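Local coordinates for protein SusD homolog (Bacteroides thetaiotaomicron VPI-5482, PDB 3FDH) that probably binds glycans at the cell surface as an outer-membrane lipoprotein of the SusD/RagB family, at residues A[326-331]-A[425-430]. Sequence-based numbering, arbitrary orientation.
Sequences KTAPTL and WGASGE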
ATOM      1  N   LYS A 326       0.873  10.091  14.101  1.00 27.88           N
ATOM      2  CA  LYS A 326       2.308  10.003  14.317  1.00 28.48           C
ATOM      3  C   LYS A 326       2.884   8.611  14.547  1.00 29.70           C
ATOM      4  O   LYS A 326       3.971   8.272  14.028  1.00 29.52           O
ATOM      5  CB  LYS A 326       2.724  10.936  15.452  1.00 27.59           C
ATOM      6  CG  LYS A 326       4.230  11.059  15.617  1.00 32.04           C
ATOM      7  CD  LYS A 326       4.532  12.004  16.766  1.00 34.21           C
ATOM      8  CE  LYS A 326       6.021  12.256  16.920  1.00 40.06           C
ATOM      9  NZ  LYS A 326       6.322  13.344  17.917  1.00 43.99           N
ATOM     10  N   THR A 327       2.120   7.825  15.294  1.00 30.90           N
ATOM     11  CA  THR A 327       2.539   6.496  15.692  1.00 29.75           C
ATOM     12  C   THR A 327       1.673   5.388  15.134  1.00 29.55           C
ATOM     13  O   THR A 327       1.774   4.254  15.558  1.00 30.00           O
ATOM     14  CB  THR A 327       2.660   6.383  17.218  1.00 29.44           C
ATOM     15  OG1 THR A 327       1.396   6.633  17.824  1.00 30.09           O
ATOM     16  CG2 THR A 327       3.676   7.394  17.752  1.00 29.92           C
ATOM     17  N   ALA A 328       0.880   5.680  14.117  1.00 29.35           N
ATOM     18  CA  ALA A 328       0.095   4.612  13.504  1.00 28.22           C
ATOM     19  C   ALA A 328       1.038   3.601  12.859  1.00 27.58           C
ATOM     20  O   ALA A 328       2.034   3.993  12.218  1.00 28.93           O
ATOM     21  CB  ALA A 328      -0.891   5.182  12.445  1.00 28.42           C
ATOM     22  N   PRO A 329       0.708   2.296  12.937  1.00 29.19           N
ATOM     23  CA  PRO A 329       1.619   1.351  12.277  1.00 28.84           C
ATOM     24  C   PRO A 329       1.575   1.393  10.777  1.00 28.97           C
ATOM     25  O   PRO A 329       0.598   1.792  10.180  1.00 29.75           O
ATOM     26  CB  PRO A 329       1.106  -0.033  12.707  1.00 29.87           C
ATOM     27  CG  PRO A 329      -0.329   0.199  13.230  1.00 30.71           C
ATOM     28  CD  PRO A 329      -0.363   1.630  13.707  1.00 29.61           C
ATOM     29  N   THR A 330       2.667   0.941  10.192  1.00 29.89           N
ATOM     30  CA  THR A 330       2.743   0.749   8.769  1.00 27.84           C
ATOM     31  C   THR A 330       2.300  -0.683   8.525  1.00 28.79           C
ATOM     32  O   THR A 330       2.885  -1.636   9.038  1.00 27.62           O
ATOM     33  CB  THR A 330       4.147   0.966   8.180  1.00 28.51           C
ATOM     34  OG1 THR A 330       4.513   2.341   8.310  1.00 30.11           O
ATOM     35  CG2 THR A 330       4.170   0.558   6.718  1.00 28.40           C
ATOM     36  N   LEU A 331       1.237  -0.808   7.748  1.00 28.86           N
ATOM     37  CA  LEU A 331       0.654  -2.116   7.429  1.00 29.67           C
ATOM     38  C   LEU A 331       1.231  -2.638   6.082  1.00 28.44           C
ATOM     39  O   LEU A 331       0.896  -2.158   4.989  1.00 31.92           O
ATOM     40  CB  LEU A 331      -0.888  -2.039   7.445  1.00 25.58           C
ATOM     41  CG  LEU A 331      -1.508  -1.578   8.763  1.00 27.98           C
ATOM     42  CD1 LEU A 331      -3.056  -1.584   8.668  1.00 25.73           C
ATOM     43  CD2 LEU A 331      -0.979  -2.387   9.897  1.00 27.66           C
ATOM     44  N   TRP A 425      -7.660   3.823   2.636  1.00 30.00           N
ATOM     45  CA  TRP A 425      -7.333   5.247   2.876  1.00 28.95           C
ATOM     46  C   TRP A 425      -6.924   5.357   4.344  1.00 27.61           C
ATOM     47  O   TRP A 425      -7.624   4.921   5.239  1.00 29.14           O
ATOM     48  CB  TRP A 425      -8.582   6.094   2.684  1.00 29.01           C
ATOM     49  CG  TRP A 425      -8.451   7.515   3.046  1.00 28.79           C
ATOM     50  CD1 TRP A 425      -7.442   8.360   2.673  1.00 23.51           C
ATOM     51  CD2 TRP A 425      -9.391   8.311   3.767  1.00 25.54           C
ATOM     52  NE1 TRP A 425      -7.662   9.631   3.142  1.00 25.61           N
ATOM     53  CE2 TRP A 425      -8.846   9.623   3.848  1.00 27.92           C
ATOM     54  CE3 TRP A 425     -10.647   8.052   4.372  1.00 24.83           C
ATOM     55  CZ2 TRP A 425      -9.511  10.657   4.466  1.00 28.74           C
ATOM     56  CZ3 TRP A 425     -11.268   9.070   5.031  1.00 28.62           C
ATOM     57  CH2 TRP A 425     -10.721  10.374   5.049  1.00 27.87           C
ATOM     58  N   GLY A 426      -5.797   5.977   4.573  1.00 28.59           N
ATOM     59  CA  GLY A 426      -5.252   6.185   5.894  1.00 25.71           C
ATOM     60  C   GLY A 426      -3.792   6.578   5.983  1.00 26.75           C
ATOM     61  O   GLY A 426      -3.208   7.108   5.010  1.00 27.77           O
ATOM     62  N   ALA A 427      -3.221   6.285   7.139  1.00 28.69           N
ATOM     63  CA  ALA A 427      -1.799   6.538   7.470  1.00 28.71           C
ATOM     64  C   ALA A 427      -1.037   5.225   7.491  1.00 28.99           C
ATOM     65  O   ALA A 427       0.124   5.139   7.947  1.00 30.91           O
ATOM     66  CB  ALA A 427      -1.706   7.234   8.888  1.00 26.81           C
ATOM     67  N   SER A 428      -1.699   4.182   7.006  1.00 30.36           N
ATOM     68  CA  SER A 428      -1.182   2.797   7.072  1.00 29.61           C
ATOM     69  C   SER A 428      -0.229   2.343   5.967  1.00 29.39           C
ATOM     70  O   SER A 428       0.320   1.233   6.034  1.00 30.78           O
ATOM     71  CB  SER A 428      -2.337   1.782   7.190  1.00 29.61           C
ATOM     72  OG  SER A 428      -3.178   2.081   8.295  1.00 26.95           O
ATOM     73  N   GLY A 429      -0.065   3.187   4.954  1.00 28.41           N
ATOM     74  CA  GLY A 429       0.771   2.874   3.792  1.00 28.06           C
ATOM     75  C   GLY A 429       0.056   2.042   2.743  1.00 28.35           C
ATOM     76  O   GLY A 429       0.696   1.367   1.954  1.00 27.69           O
ATOM     77  N   GLU A 430      -1.274   2.103   2.712  1.00 28.77           N
ATOM     78  CA  GLU A 430      -2.080   1.244   1.785  1.00 28.51           C
ATOM     79  C   GLU A 430      -2.424   1.809   0.408  1.00 30.03           C
ATOM     80  O   GLU A 430      -3.019   1.113  -0.438  1.00 28.89           O
ATOM     81  CB  GLU A 430      -3.342   0.740   2.502  1.00 30.29           C
ATOM     82  CG  GLU A 430      -3.019  -0.181   3.661  1.00 27.32           C
ATOM     83  CD  GLU A 430      -4.250  -0.845   4.262  1.00 26.20           C
ATOM     84  OE1 GLU A 430      -5.122  -0.122   4.801  1.00 32.23           O
ATOM     85  OE2 GLU A 430      -4.332  -2.097   4.202  1.00 32.42           O
TER
HETATM   86  O   HOH W   1      -1.985   2.273  10.559  1.00 29.20           O
HETATM   87  O   HOH W   2       2.670   3.817   7.086  1.00 24.37           O
HETATM   88  O   HOH W   3       2.714  -0.158   3.544  1.00 25.64           O
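Leu331 and Ser428 carry this contact, joined through both backbone and side chain. Leu331 N donates to Ser428 O at 2.8 Å, with an N-H...O angle of 157° and the donor lying in the carbonyl plane. It is the one direct hydrogen bond between 326-331 and 425-430. Beside it the leucine side chain lies against the serine: chi1 (-58°) sets CG beside the backbone N, anti to the carbonyl carbon, and chi2 (-178°) carries CD1 on, to 3.7 Å from both Ser428 CB and Ser428 OG. A serine suits this place because its small side chain offers the leucine a methylene while its hydroxyl reaches polar partners. Farther back two small residues meet methyl to methyl, Ala328 CB lying 4.2 Å from Ala427 CB.

Three waters bridge the segments, two through a side-chain hydroxyl and one between two carbonyls. One donates to Pro329 O at 2.7 Å and also bonds Ser428 OG. Proline has no N-H to offer, but its carbonyl serves here as an acceptor. A second water links Thr330 OG1 with Ala427 O, to which it donates, and a third donates to both Leu331 O and Gly429 O. Gly429 has a positive phi, easily reached by glycine, and no side chain stands between its CA and Thr330 CG2.

Outer residues fix these groups. Asn367 of helix 354-379 bonds Ser428 OG, Tyr243 bonds Thr330 OG1, and Asn249 ND2 ties Ala328 O to Ala427 O. Strand 330-331 pairs on another side with strand 238-240, so the loop between helices 412-423 and 431-443 is joined to this small antiparallel sheet within the largely helical fold. Waters thus serve the carbonyls of Pro329, Ala427, Leu331 and Gly429, while a direct N-H serves Ser428 O and Asn249 serves Ala328 O.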